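Long-range contacts in alpha-1,4-endofucoidanase (Mariniflexile fucanivorans, PDB 6DLH), which hydrolyses alpha-1,4-fucosidic linkages within fucoidan chains, as a retaining endo-acting enzyme of glycoside hydrolase family 107: residues V81-T86 / S132-L137; L142-Y147 / D218-W223; K199-Y204 / Q248-A253; V148-L153 / N230-E235. All blocks are in the same frame, centred on the assembly; numbering follows the deposited sequence.

Contact 1 (V81-T86 / S132-L137); sequences VQLPLT and SWLKAL
Strand 80-84 of the parallel sheet and the helix 129-139 laid against it meet through Leu83 and Leu137, in the first half of a beta-alpha-beta crossover. The strand and helix segments run antiparallel, at 170°, with their axes 10.4 Å apart. Leu83 and Leu137 reach toward each other tip to tip, and their CD1 methyls are only 3.5 Å apart, tighter than an ordinary carbon contact. Two more helix residues touch that methyl of Leu83: Trp133 CB lies 3.9 Å from Leu83 CD1, and Leu134 CD2 comes up at 4.1 Å from it. Two residues back along the strand, Val81 crosses the same Leu137 at about a right angle. With CG1 of Val81 anti to the backbone N (chi1 176°), CG2 is the branch that meets Leu137 CD2, at 3.7 Å. At the far end of the strand Pro84 offers its ring to the indole, CG standing 4.0 Å from Trp133 CZ3, the two side chains again roughly perpendicular. The indole has partners outside the pair: NE1 donates to Ile63 O, and Trp50 packs edge-to-face with the ring. Every touching residue is buried. Such apolar strand-to-helix packing, in a crossover that strand 143-149 completes beside strand 80-84, is consistent with the (beta/alpha) barrel-like catalytic domain of the related GH29 enzymes.

Contact 2 (L142-Y147 / D218-W223); sequences LRTEIY and DLIDAW
Asp221 OD2 is gripped by two nitrogens of Arg143, NE and NH2, each 3.0 Å away. The NE contact is a salt bridge, while the hydrogen bond from NH2 is weak because it is bent to 127°. The Arg143 chain bends at chi3, and its guanidinium plane stands 75° from the carboxylate, so the two groups do not lie flat together. The other oxygen, OD1, takes the backbone N-H of Thr144 at 3.1 Å, on its anti side and 35° out of the carboxylate plane. The carboxylate thus ties both a charge and a strand N-H to the start of the neighbouring strand, which is likely to favour its ionised form. The hydroxyl of Thr144 reaches the other segment too: OG1 donates to Leu219 O at 2.8 Å, in the carbonyl plane and on a lone pair. Asp221 N donates to Thr144 O at 3.1 Å, with Thr144 OG1 a weak second acceptor. Further along, Ile146 N bonds to Ala222 O at 2.7 Å, and Ile146 pairs with Trp223 as a parallel bridge. On the face carrying those two side chains, Ile146 CG2 lies 3.7 Å from Trp223 CZ3, and Ile146 CG1 packs at 3.7 Å on Ile220 CG2. The Glu145 carboxylate finds its partners beyond the pair, in Tyr290, Gln82 and Thr379. Strand 143-149 is flanked on its other edge by strand 80-84, with Leu134 and Leu137 of helix 129-139 packed on Thr144, and Leu209 and Ala213 of helix 198-216 on Trp223.

Contact 3 (K199-Y204 / Q248-A253); sequences KYMFCY and QRIYQA
A chi1 of -84° sets CG of Phe202 anti to the carbonyl carbon, on the way to helix 249-259, and the ring beyond it meets Arg249, Ile250 and Ala253. Met201 is bent at chi2 and chi3, and the latter (-59°) places CE near Ile250, whose CG2 it meets at 4.1 Å, the two side chains crossing at about a right angle. The phenyl ring does most of the touching, and three of its rim carbons make the main contacts. CZ meets Arg249 CB at 3.7 Å, a contact at the ring edge and in its plane. CE2 lies 3.7 Å from Ile250 CG1, and CE1 lies 3.7 Å from Ala253 CB, both reached obliquely. Ala253 suits the spot where the backbones come nearest, with its CA 6.6 Å from that of Phe202. An alanine in place of Phe202 would probably open a gap between the helices, leaving Ala253 CB and Ile250 CG1 without their ring partner and His192 without its stack. Past its CB, Arg249 leads off to its own helix, where NH2 donates to Gln252 OE1 at 2.7 Å, on a lone pair and near the guanidinium plane. The helix segments run nearly parallel, 18° apart, with axes separated by 9.7 Å. They belong to helices 198-216 and 249-259, which come before and after strand 222-226 in the chain, and the short helix 228-233 packs alongside, its Met232 touching both Met201 and Ile250.

Contact 4 (V148-L153 / N230-E235); sequences VNSYNL and NVMEDE
The turn that ends strand 143-149 packs Ser150 and Tyr151 against Val231 of helix 228-233, in the region of loops leaving the C-terminal ends of the parallel strands, the side where barrels of this kind usually hold their active site. Val231 CB sits over the centre of the Tyr151 ring, 3.8 Å from its centroid and 11° off the normal, a CH-pi contact in which the two side chains run alongside with opposing directions. The phenol end goes on to Asn230, whose CB lies 3.5 Å from Tyr151 OH. Val231 CG1, set between the backbone N and the carbonyl carbon (chi1 61°), is the branch that meets Ser150 CB, at 3.6 Å. Ser150 OG is bonded to Asp226 O at the end of strand 222-226. A serine in place of Tyr151 would probably leave Val231 CB without the ring face it rests on and open a gap beside Asn230. The turn itself is held by its own polar groups: a type I turn runs from Asn149 to Asn152, closed by Asn152 N to Asn149 O. Within it is an Asx turn, in which Tyr151 N donates to Asn149 OD1 at 3.1 Å. The Asn152 amide then braces the same turn, its ND2 donating to Ser150 O at 2.7 Å from a position 40° above the carbonyl plane.

Overall arrangement
Contacts 1 and 2 adjoin at neighbouring strands 80-84 and 143-149, their centres about 7 Å apart, the first adding helix 129-139 and the second strand 222-226. Contacts 3 and 4 form a second group, with centres about 10 Å apart, where helices 198-216 and 228-233 meet the turn after strand 143-149 and helix 249-259 packs on both helices. Contacts 2 and 4 both use that strand, at opposite ends, with centres about 21 Å apart. Along the chain contact 1 closes first, while contacts 2, 3 and 4 interleave, so successive strand-helix units are tied to one another. All four lie within the parallel-stranded domain, probably the catalytic one, ahead of the putative Ig-like domains.

Contact 1 (V81-T86 / S132-L137)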
# COMPACT_ATOMS: atom_id res chain seq x y z
N VAL A 81 3.21 7.22 9.80
CA VAL A 81 3.60 6.08 8.98
C VAL A 81 3.85 6.57 7.55
O VAL A 81 3.07 7.37 7.03
CB VAL A 81 2.51 5.00 9.01
CG1 VAL A 81 2.84 3.82 8.10
CG2 VAL A 81 2.22 4.51 10.43
N GLN A 82 4.93 6.07 6.93
CA GLN A 82 5.24 6.32 5.53
C GLN A 82 4.57 5.26 4.66
O GLN A 82 4.67 4.07 4.94
CB GLN A 82 6.75 6.36 5.29
CG GLN A 82 7.13 6.59 3.82
CD GLN A 82 8.61 6.64 3.55
OE1 GLN A 82 9.11 5.95 2.65
NE2 GLN A 82 9.34 7.44 4.31
N LEU A 83 3.88 5.73 3.61
CA LEU A 83 3.19 4.89 2.64
C LEU A 83 3.76 5.17 1.25
O LEU A 83 4.22 6.27 0.97
CB LEU A 83 1.70 5.25 2.63
CG LEU A 83 0.96 5.11 3.96
CD1 LEU A 83 -0.39 5.82 3.88
CD2 LEU A 83 0.78 3.63 4.31
N PRO A 84 3.74 4.19 0.32
CA PRO A 84 4.09 4.48 -1.07
C PRO A 84 2.95 5.29 -1.68
O PRO A 84 1.80 5.12 -1.28
CB PRO A 84 4.11 3.09 -1.71
CG PRO A 84 3.16 2.28 -0.86
CD PRO A 84 3.36 2.79 0.54
N LEU A 85 3.30 6.22 -2.58
CA LEU A 85 2.45 6.52 -3.72
C LEU A 85 2.99 5.73 -4.91
O LEU A 85 2.22 5.11 -5.63
CB LEU A 85 2.40 8.03 -4.02
CG LEU A 85 1.81 8.41 -5.38
CD1 LEU A 85 0.43 7.80 -5.60
CD2 LEU A 85 1.73 9.93 -5.54
N THR A 86 4.32 5.75 -5.08
CA THR A 86 5.01 4.87 -6.01
C THR A 86 5.95 3.96 -5.23
O THR A 86 6.24 4.23 -4.06
CB THR A 86 5.82 5.63 -7.07
OG1 THR A 86 7.17 5.78 -6.64
CG2 THR A 86 5.21 6.98 -7.43
N SER A 132 -7.83 4.51 1.47
CA SER A 132 -8.15 3.61 2.56
C SER A 132 -7.13 3.78 3.69
O SER A 132 -7.49 4.10 4.83
CB SER A 132 -8.24 2.19 2.06
OG SER A 132 -8.64 1.32 3.10
N TRP A 133 -5.84 3.59 3.34
CA TRP A 133 -4.75 3.64 4.30
C TRP A 133 -4.70 5.01 4.97
O TRP A 133 -4.56 5.11 6.19
CB TRP A 133 -3.41 3.31 3.62
CG TRP A 133 -3.42 2.12 2.70
CD1 TRP A 133 -4.25 1.04 2.74
CD2 TRP A 133 -2.49 1.88 1.62
NE1 TRP A 133 -3.92 0.16 1.74
CE2 TRP A 133 -2.85 0.65 1.04
CE3 TRP A 133 -1.41 2.59 1.09
CZ2 TRP A 133 -2.16 0.12 -0.05
CZ3 TRP A 133 -0.73 2.07 0.02
CH2 TRP A 133 -1.10 0.85 -0.55
N LEU A 134 -4.87 6.07 4.16
CA LEU A 134 -4.81 7.44 4.65
C LEU A 134 -5.86 7.67 5.74
O LEU A 134 -5.56 8.29 6.77
CB LEU A 134 -4.99 8.41 3.48
CG LEU A 134 -3.81 8.58 2.51
CD1 LEU A 134 -4.22 9.45 1.33
CD2 LEU A 134 -2.59 9.18 3.21
N LYS A 135 -7.08 7.16 5.53
CA LYS A 135 -8.19 7.40 6.45
C LYS A 135 -8.05 6.53 7.69
O LYS A 135 -8.34 6.98 8.80
CB LYS A 135 -9.55 7.22 5.76
CG LYS A 135 -9.95 8.38 4.85
CD LYS A 135 -11.19 8.11 4.00
CE LYS A 135 -12.47 8.47 4.72
NZ LYS A 135 -13.60 8.59 3.77
N ALA A 136 -7.58 5.29 7.51
CA ALA A 136 -7.32 4.40 8.63
C ALA A 136 -6.24 4.98 9.55
O ALA A 136 -6.34 4.87 10.77
CB ALA A 136 -6.94 3.03 8.11
N LEU A 137 -5.23 5.63 8.95
CA LEU A 137 -4.16 6.22 9.74
C LEU A 137 -4.69 7.43 10.51
O LEU A 137 -4.35 7.61 11.68
CB LEU A 137 -3.00 6.60 8.82
CG LEU A 137 -2.09 5.45 8.40
CD1 LEU A 137 -1.12 5.89 7.30
CD2 LEU A 137 -1.32 4.91 9.60

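Contact 2 (L142-Y147 / D218-W223)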
# COMPACT_ATOMS: atom_id res chain seq x y z
N LEU A 142 -2.82 9.10 13.61
CA LEU A 142 -1.48 9.18 13.04
C LEU A 142 -1.46 10.11 11.82
O LEU A 142 -2.42 10.16 11.06
CB LEU A 142 -1.02 7.77 12.64
CG LEU A 142 -0.78 6.78 13.78
CD1 LEU A 142 -0.66 5.35 13.27
CD2 LEU A 142 0.46 7.15 14.59
N ARG A 143 -0.34 10.83 11.65
CA ARG A 143 -0.05 11.62 10.46
C ARG A 143 0.56 10.70 9.41
O ARG A 143 0.81 9.53 9.68
CB ARG A 143 0.87 12.80 10.81
CG ARG A 143 0.14 13.93 11.52
CD ARG A 143 1.00 14.95 12.25
NE ARG A 143 1.04 16.17 11.47
CZ ARG A 143 0.49 17.33 11.80
NH1 ARG A 143 0.31 17.66 13.07
NH2 ARG A 143 0.13 18.16 10.84
N THR A 144 0.77 11.22 8.19
CA THR A 144 1.25 10.39 7.09
C THR A 144 2.40 11.08 6.36
O THR A 144 2.48 12.31 6.30
CB THR A 144 0.10 10.00 6.14
OG1 THR A 144 -0.19 11.15 5.35
CG2 THR A 144 -1.15 9.57 6.87
N GLU A 145 3.29 10.24 5.82
CA GLU A 145 4.40 10.63 4.96
C GLU A 145 4.28 9.78 3.70
O GLU A 145 4.04 8.58 3.80
CB GLU A 145 5.73 10.38 5.68
CG GLU A 145 6.98 10.75 4.88
CD GLU A 145 8.33 10.39 5.50
OE1 GLU A 145 8.41 9.36 6.21
OE2 GLU A 145 9.31 11.15 5.28
N ILE A 146 4.43 10.40 2.53
CA ILE A 146 4.18 9.69 1.29
C ILE A 146 5.47 9.60 0.49
O ILE A 146 6.14 10.61 0.26
CB ILE A 146 3.04 10.35 0.48
CG1 ILE A 146 1.72 10.39 1.28
CG2 ILE A 146 2.87 9.68 -0.87
CD1 ILE A 146 1.08 9.03 1.51
N TYR A 147 5.80 8.37 0.06
CA TYR A 147 7.01 8.10 -0.70
C TYR A 147 6.71 8.15 -2.20
O TYR A 147 5.78 7.50 -2.67
CB TYR A 147 7.57 6.72 -0.36
CG TYR A 147 8.73 6.32 -1.23
CD1 TYR A 147 8.54 5.79 -2.50
CD2 TYR A 147 10.04 6.47 -0.78
CE1 TYR A 147 9.61 5.43 -3.31
CE2 TYR A 147 11.12 6.11 -1.57
CZ TYR A 147 10.90 5.59 -2.83
OH TYR A 147 11.98 5.23 -3.60
N ASP A 218 -5.36 17.33 3.35
CA ASP A 218 -4.60 17.30 4.59
C ASP A 218 -4.50 15.88 5.15
O ASP A 218 -4.10 15.69 6.29
CB ASP A 218 -5.16 18.30 5.60
CG ASP A 218 -6.49 17.89 6.21
OD1 ASP A 218 -6.95 16.76 5.90
OD2 ASP A 218 -7.05 18.69 6.98
N LEU A 219 -4.88 14.88 4.34
CA LEU A 219 -4.71 13.49 4.72
C LEU A 219 -3.24 13.09 4.56
O LEU A 219 -2.83 12.02 5.03
CB LEU A 219 -5.64 12.61 3.87
CG LEU A 219 -7.14 12.69 4.19
CD1 LEU A 219 -7.94 11.84 3.21
CD2 LEU A 219 -7.44 12.26 5.61
N ILE A 220 -2.46 13.97 3.91
CA ILE A 220 -1.05 13.78 3.64
C ILE A 220 -0.26 14.88 4.34
O ILE A 220 -0.44 16.05 4.00
CB ILE A 220 -0.79 13.80 2.12
CG1 ILE A 220 -1.45 12.60 1.42
CG2 ILE A 220 0.70 13.89 1.82
CD1 ILE A 220 -1.26 12.57 -0.08
N ASP A 221 0.62 14.52 5.27
CA ASP A 221 1.34 15.53 6.04
C ASP A 221 2.73 15.80 5.46
O ASP A 221 3.28 16.87 5.68
CB ASP A 221 1.43 15.19 7.53
CG ASP A 221 0.07 15.04 8.19
OD1 ASP A 221 -0.54 13.98 8.03
OD2 ASP A 221 -0.36 16.00 8.86
N ALA A 222 3.28 14.83 4.72
CA ALA A 222 4.66 14.91 4.26
C ALA A 222 4.83 14.11 2.99
O ALA A 222 4.13 13.12 2.80
CB ALA A 222 5.60 14.41 5.34
N TRP A 223 5.75 14.56 2.13
CA TRP A 223 6.18 13.86 0.93
C TRP A 223 7.70 13.70 0.96
O TRP A 223 8.42 14.67 1.19
CB TRP A 223 5.79 14.65 -0.33
CG TRP A 223 4.33 14.90 -0.55
CD1 TRP A 223 3.56 15.87 0.01
CD2 TRP A 223 3.47 14.18 -1.45
NE1 TRP A 223 2.28 15.80 -0.47
CE2 TRP A 223 2.20 14.77 -1.37
CE3 TRP A 223 3.66 13.09 -2.32
CZ2 TRP A 223 1.11 14.30 -2.11
CZ3 TRP A 223 2.59 12.63 -3.05
CH2 TRP A 223 1.33 13.23 -2.94

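Contact 3 (K199-Y204 / Q248-A253)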
# COMPACT_ATOMS: atom_id res chain seq x y z
N LYS A 199 11.39 17.45 -19.69
CA LYS A 199 10.06 17.96 -19.99
C LYS A 199 9.01 17.02 -19.40
O LYS A 199 8.00 17.49 -18.86
CB LYS A 199 9.87 18.24 -21.49
CG LYS A 199 9.93 17.04 -22.41
CD LYS A 199 9.81 17.38 -23.88
CE LYS A 199 9.98 16.16 -24.77
NZ LYS A 199 10.00 16.52 -26.21
N TYR A 200 9.28 15.71 -19.47
CA TYR A 200 8.41 14.68 -18.94
C TYR A 200 8.29 14.80 -17.42
O TYR A 200 7.24 14.51 -16.86
CB TYR A 200 8.90 13.29 -19.36
CG TYR A 200 9.15 13.10 -20.83
CD1 TYR A 200 8.15 13.34 -21.77
CD2 TYR A 200 10.38 12.66 -21.30
CE1 TYR A 200 8.37 13.16 -23.12
CE2 TYR A 200 10.61 12.48 -22.66
CZ TYR A 200 9.60 12.73 -23.57
OH TYR A 200 9.83 12.55 -24.91
N MET A 201 9.37 15.24 -16.75
CA MET A 201 9.38 15.39 -15.31
C MET A 201 8.36 16.45 -14.89
O MET A 201 7.64 16.26 -13.91
CB MET A 201 10.76 15.77 -14.76
CG MET A 201 11.79 14.65 -14.87
SD MET A 201 11.54 13.32 -13.66
CE MET A 201 11.68 14.26 -12.14
N PHE A 202 8.30 17.55 -15.65
CA PHE A 202 7.35 18.62 -15.38
C PHE A 202 5.92 18.15 -15.67
O PHE A 202 4.98 18.61 -15.03
CB PHE A 202 7.70 19.88 -16.18
CG PHE A 202 8.75 20.78 -15.56
CD1 PHE A 202 8.40 21.72 -14.60
CD2 PHE A 202 10.08 20.70 -15.96
CE1 PHE A 202 9.37 22.56 -14.05
CE2 PHE A 202 11.04 21.53 -15.41
CZ PHE A 202 10.68 22.46 -14.45
N CYS A 203 5.78 17.24 -16.64
CA CYS A 203 4.50 16.60 -16.94
C CYS A 203 3.94 16.00 -15.65
O CYS A 203 2.83 16.33 -15.24
CB CYS A 203 4.65 15.49 -17.98
SG CYS A 203 4.49 16.01 -19.71
N TYR A 204 4.76 15.14 -15.01
CA TYR A 204 4.37 14.38 -13.83
C TYR A 204 3.93 15.32 -12.70
O TYR A 204 2.89 15.10 -12.09
CB TYR A 204 5.49 13.44 -13.39
CG TYR A 204 5.09 12.48 -12.30
CD1 TYR A 204 4.50 11.26 -12.60
CD2 TYR A 204 5.27 12.81 -10.96
CE1 TYR A 204 4.12 10.38 -11.60
CE2 TYR A 204 4.89 11.93 -9.95
CZ TYR A 204 4.31 10.72 -10.28
OH TYR A 204 3.93 9.86 -9.29
N GLN A 248 16.61 25.34 -9.55
CA GLN A 248 15.83 24.30 -8.88
C GLN A 248 14.37 24.37 -9.32
O GLN A 248 13.48 24.56 -8.49
CB GLN A 248 15.93 24.47 -7.37
CG GLN A 248 17.35 24.60 -6.84
CD GLN A 248 17.39 24.77 -5.34
OE1 GLN A 248 16.37 24.94 -4.68
NE2 GLN A 248 18.59 24.74 -4.79
N ARG A 249 14.12 24.22 -10.63
CA ARG A 249 12.79 24.44 -11.17
C ARG A 249 11.95 23.18 -10.99
O ARG A 249 10.77 23.26 -10.64
CB ARG A 249 12.83 24.90 -12.63
CG ARG A 249 13.19 26.37 -12.82
CD ARG A 249 12.16 27.33 -12.26
NE ARG A 249 12.52 28.73 -12.46
CZ ARG A 249 11.91 29.76 -11.88
NH1 ARG A 249 12.32 30.99 -12.12
NH2 ARG A 249 10.89 29.56 -11.06
N ILE A 250 12.57 22.02 -11.24
CA ILE A 250 11.94 20.73 -11.02
C ILE A 250 11.61 20.56 -9.54
O ILE A 250 10.51 20.13 -9.20
CB ILE A 250 12.81 19.58 -11.56
CG1 ILE A 250 13.31 19.87 -12.99
CG2 ILE A 250 12.06 18.26 -11.48
CD1 ILE A 250 14.18 18.79 -13.58
N TYR A 251 12.56 20.94 -8.67
CA TYR A 251 12.33 20.90 -7.23
C TYR A 251 11.08 21.70 -6.89
O TYR A 251 10.28 21.27 -6.06
CB TYR A 251 13.58 21.34 -6.46
CG TYR A 251 14.73 20.37 -6.55
CD1 TYR A 251 14.80 19.25 -5.72
CD2 TYR A 251 15.73 20.54 -7.49
CE1 TYR A 251 15.85 18.35 -5.81
CE2 TYR A 251 16.78 19.64 -7.60
CZ TYR A 251 16.85 18.55 -6.76
OH TYR A 251 17.88 17.66 -6.88
N GLN A 252 10.93 22.85 -7.57
CA GLN A 252 9.81 23.76 -7.37
C GLN A 252 8.52 23.12 -7.87
O GLN A 252 7.49 23.18 -7.20
CB GLN A 252 10.05 25.07 -8.13
CG GLN A 252 9.05 26.16 -7.77
CD GLN A 252 9.35 27.48 -8.43
OE1 GLN A 252 9.90 27.52 -9.53
NE2 GLN A 252 9.00 28.56 -7.75
N ALA A 253 8.58 22.50 -9.06
CA ALA A 253 7.41 21.92 -9.69
C ALA A 253 6.77 20.91 -8.73
O ALA A 253 5.56 20.94 -8.51
CB ALA A 253 7.77 21.30 -11.01

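Contact 4 (V148-L153 / N230-E235)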
# COMPACT_ATOMS: atom_id res chain seq x y z
N VAL A 148 7.54 8.91 -2.93
CA VAL A 148 7.49 8.99 -4.38
C VAL A 148 8.91 8.87 -4.91
O VAL A 148 9.79 9.61 -4.47
CB VAL A 148 6.82 10.29 -4.87
CG1 VAL A 148 7.00 10.48 -6.37
CG2 VAL A 148 5.34 10.35 -4.50
N ASN A 149 9.14 7.92 -5.81
CA ASN A 149 10.42 7.86 -6.48
C ASN A 149 10.41 8.90 -7.60
O ASN A 149 9.43 9.00 -8.34
CB ASN A 149 10.77 6.45 -6.95
CG ASN A 149 12.17 6.36 -7.48
OD1 ASN A 149 12.42 6.74 -8.63
ND2 ASN A 149 13.10 5.89 -6.67
N SER A 150 11.49 9.67 -7.68
CA SER A 150 11.55 10.86 -8.52
C SER A 150 11.48 10.51 -10.01
O SER A 150 11.01 11.33 -10.79
CB SER A 150 12.78 11.68 -8.20
OG SER A 150 12.65 12.31 -6.93
N TYR A 151 11.94 9.30 -10.37
CA TYR A 151 11.95 8.82 -11.74
C TYR A 151 10.53 8.54 -12.23
O TYR A 151 10.30 8.49 -13.43
CB TYR A 151 12.80 7.55 -11.88
CG TYR A 151 14.27 7.78 -12.10
CD1 TYR A 151 14.80 7.98 -13.37
CD2 TYR A 151 15.15 7.79 -11.03
CE1 TYR A 151 16.15 8.19 -13.56
CE2 TYR A 151 16.51 8.00 -11.21
CZ TYR A 151 17.02 8.20 -12.48
OH TYR A 151 18.36 8.41 -12.65
N ASN A 152 9.61 8.32 -11.28
CA ASN A 152 8.18 8.21 -11.54
C ASN A 152 7.93 7.28 -12.73
O ASN A 152 8.43 6.16 -12.75
CB ASN A 152 7.51 9.58 -11.51
CG ASN A 152 7.93 10.49 -12.65
OD1 ASN A 152 7.43 10.36 -13.77
ND2 ASN A 152 8.85 11.40 -12.38
N LEU A 153 7.18 7.77 -13.73
CA LEU A 153 6.73 6.96 -14.85
C LEU A 153 7.84 6.70 -15.87
O LEU A 153 7.73 5.79 -16.69
CB LEU A 153 5.50 7.63 -15.49
CG LEU A 153 4.23 7.62 -14.63
CD1 LEU A 153 3.24 8.67 -15.11
CD2 LEU A 153 3.59 6.24 -14.60
N ASN A 230 19.57 11.97 -8.66
CA ASN A 230 19.84 11.09 -9.79
C ASN A 230 19.20 11.65 -11.06
O ASN A 230 19.82 11.63 -12.12
CB ASN A 230 19.34 9.66 -9.57
CG ASN A 230 19.95 8.96 -8.37
OD1 ASN A 230 19.68 9.32 -7.22
ND2 ASN A 230 20.74 7.94 -8.62
N VAL A 231 17.96 12.15 -10.96
CA VAL A 231 17.18 12.50 -12.14
C VAL A 231 17.08 14.01 -12.30
O VAL A 231 17.16 14.51 -13.42
CB VAL A 231 15.80 11.80 -12.18
CG1 VAL A 231 14.92 12.18 -11.00
CG2 VAL A 231 15.08 12.07 -13.50
N MET A 232 16.89 14.74 -11.20
CA MET A 232 16.70 16.18 -11.28
C MET A 232 18.03 16.91 -11.48
O MET A 232 18.06 17.93 -12.16
CB MET A 232 15.98 16.73 -10.05
CG MET A 232 14.51 16.44 -10.12
SD MET A 232 13.75 16.15 -8.52
CE MET A 232 13.31 17.81 -8.03
N GLU A 233 19.11 16.38 -10.90
CA GLU A 233 20.42 16.99 -11.04
C GLU A 233 21.16 16.37 -12.22
O GLU A 233 21.36 17.02 -13.24
CB GLU A 233 21.21 16.92 -9.74
CG GLU A 233 22.66 17.37 -9.88
CD GLU A 233 23.46 17.33 -8.59
OE1 GLU A 233 23.01 16.67 -7.63
OE2 GLU A 233 24.52 17.96 -8.54
N ASP A 234 21.54 15.10 -12.08
CA ASP A 234 22.44 14.42 -12.99
C ASP A 234 21.86 14.32 -14.41
O ASP A 234 22.61 14.30 -15.38
CB ASP A 234 22.83 13.03 -12.48
CG ASP A 234 23.82 13.03 -11.33
OD1 ASP A 234 24.09 14.12 -10.77
OD2 ASP A 234 24.31 11.94 -10.99
N GLU A 235 20.52 14.25 -14.52
CA GLU A 235 19.89 14.02 -15.81
C GLU A 235 19.32 15.31 -16.38
O GLU A 235 19.53 15.60 -17.56
CB GLU A 235 18.84 12.91 -15.72